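PDB 5GVW: glycosyl transferase family 8 from Streptococcus pneumoniae, which transfers galactose from UDP-galactose to the terminal glucose of the already glycosylated serine-rich repeat protein PsrP, the third step of its O-glycosylation. Local coordinates for the manganese (II) ion site. Sequence-based numbering; all coordinates share one arbitrary frame.

The manganese (II) ion site. Residues 104, 106, 108, 197, 227, 229, 233. With MN (manganese (II) ion), chain B.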
loop_
_atom_site.group_PDB
_atom_site.type_symbol
_atom_site.label_atom_id
_atom_site.label_comp_id
_atom_site.label_asym_id
_atom_site.label_seq_id
_atom_site.Cartn_x
_atom_site.Cartn_y
_atom_site.Cartn_z
ATOM N N TYR A 104 -19.118 -11.916 -6.120
ATOM C CA TYR A 104 -18.383 -10.676 -6.333
ATOM C C TYR A 104 -18.333 -9.871 -5.009
ATOM O O TYR A 104 -19.338 -9.776 -4.287
ATOM C CB TYR A 104 -18.998 -9.809 -7.445
ATOM C CG TYR A 104 -18.375 -8.435 -7.420
ATOM C CD1 TYR A 104 -17.215 -8.164 -8.126
ATOM C CD2 TYR A 104 -18.884 -7.446 -6.595
ATOM C CE1 TYR A 104 -16.606 -6.922 -8.046
ATOM C CE2 TYR A 104 -18.292 -6.214 -6.515
ATOM C CZ TYR A 104 -17.142 -5.946 -7.227
ATOM O OH TYR A 104 -16.534 -4.704 -7.134
ATOM N N ASP A 106 -16.679 -6.019 -3.527
ATOM C CA ASP A 106 -15.892 -4.792 -3.534
ATOM C C ASP A 106 -14.657 -4.944 -2.670
ATOM O O ASP A 106 -14.538 -5.892 -1.882
ATOM C CB ASP A 106 -16.725 -3.624 -3.019
ATOM C CG ASP A 106 -17.587 -3.010 -4.078
ATOM O OD1 ASP A 106 -17.622 -3.517 -5.207
ATOM O OD2 ASP A 106 -18.248 -2.001 -3.780
ATOM N N ASP A 108 -13.428 -2.207 -0.802
ATOM C CA ASP A 108 -13.613 -1.343 0.370
ATOM C C ASP A 108 -14.458 -2.002 1.445
ATOM O O ASP A 108 -15.435 -1.438 1.915
ATOM C CB ASP A 108 -14.172 0.044 -0.035
ATOM C CG ASP A 108 -15.524 -0.022 -0.742
ATOM O OD1 ASP A 108 -15.760 -0.968 -1.501
ATOM O OD2 ASP A 108 -16.355 0.892 -0.579
ATOM N N ASN A 197 -23.901 -7.308 3.543
ATOM C CA ASN A 197 -23.451 -6.086 2.888
ATOM C C ASN A 197 -23.864 -4.871 3.744
ATOM O O ASN A 197 -24.598 -3.971 3.303
ATOM C CB ASN A 197 -23.997 -5.978 1.462
ATOM C CG ASN A 197 -23.431 -4.783 0.696
ATOM O OD1 ASN A 197 -22.596 -4.029 1.207
ATOM N ND2 ASN A 197 -23.881 -4.613 -0.544
ATOM N N HIS A 227 -19.144 -2.982 4.686
ATOM C CA HIS A 227 -18.870 -2.350 3.431
ATOM C C HIS A 227 -18.808 -0.845 3.652
ATOM O O HIS A 227 -19.834 -0.199 3.876
ATOM C CB HIS A 227 -19.926 -2.738 2.412
ATOM C CG HIS A 227 -19.691 -2.166 1.057
ATOM N ND1 HIS A 227 -20.666 -2.144 0.091
ATOM C CD2 HIS A 227 -18.599 -1.586 0.508
ATOM C CE1 HIS A 227 -20.195 -1.564 -0.994
ATOM N NE2 HIS A 227 -18.943 -1.208 -0.763
ATOM N N ILE A 229 -18.894 2.081 2.364
ATOM C CA ILE A 229 -19.234 2.873 1.180
ATOM C C ILE A 229 -18.903 4.329 1.393
ATOM O O ILE A 229 -18.533 4.726 2.494
ATOM C CB ILE A 229 -20.715 2.729 0.721
ATOM C CG1 ILE A 229 -21.721 3.293 1.722
ATOM C CG2 ILE A 229 -21.041 1.274 0.430
ATOM C CD1 ILE A 229 -23.137 3.418 1.161
ATOM N N LYS A 233 -13.803 7.044 3.881
ATOM C CA LYS A 233 -13.178 5.745 4.017
ATOM C C LYS A 233 -12.403 5.599 5.319
ATOM O O LYS A 233 -11.706 6.520 5.699
ATOM C CB LYS A 233 -12.199 5.561 2.862
ATOM C CG LYS A 233 -12.817 5.661 1.476
ATOM C CD LYS A 233 -13.896 4.608 1.285
ATOM C CE LYS A 233 -14.172 4.344 -0.176
ATOM N NZ LYS A 233 -15.470 3.643 -0.344
HETATM MN MN MN B . -17.553 -0.116 -2.606
HETATM O O HOH W 1 -18.802 1.986 -3.442
#
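Manganese sits on the DXD motif of this family 8 glycosyltransferase, where two aspartates and a histidine show how a metal cofactor can be held ready for a nucleotide sugar. Asp106 is monodentate, through OD2, 2.3 Å from MN. Asp108 instead turns both carboxylate oxygens to the metal, unevenly, with OD1 at 2.3 Å and OD2 at 2.6 Å from MN. Its CG occupies the crowded position between the backbone N and the carbonyl carbon (chi1 60°), which brings both oxygens up to the metal. His227 comes in edge-on: CG is anti to the backbone N (chi1 -178°), and the imidazole NE2 points at MN from 2.6 Å, with the metal in the ring plane. A water also binds, giving a nearly square-pyramidal arrangement, although further ligands may be unseen.

The second shell fixes these groups. At the ring edge, on the ND1 side, His227 ND1 donates to the side-chain carbonyl OD1 of Asn197 at 2.9 Å; the bond is bent, 140° at the hydrogen, but the acceptor uses an in-plane lone pair and lies close to the ring plane, so the bond helps fix the ring's rotation and leaves NE2 for the metal. Ile229 lays its CG2 methyl over the centre of one imidazole face, 3.3 Å above the plane. The Tyr104 hydroxyl, from strand 101-105, donates to the anti lone pair of Asp106 OD1, which steadies the carboxylate whose other oxygen holds the metal. Lys233 NZ meets Asp108 OD2 from above the carboxylate plane at 2.9 Å, a salt bridge that may draw charge from this oxygen and weaken its hold on manganese.

The site is thus assembled without a nucleotide sugar bound; the metal probably binds the donor's diphosphate and helps UDP depart during galactose transfer.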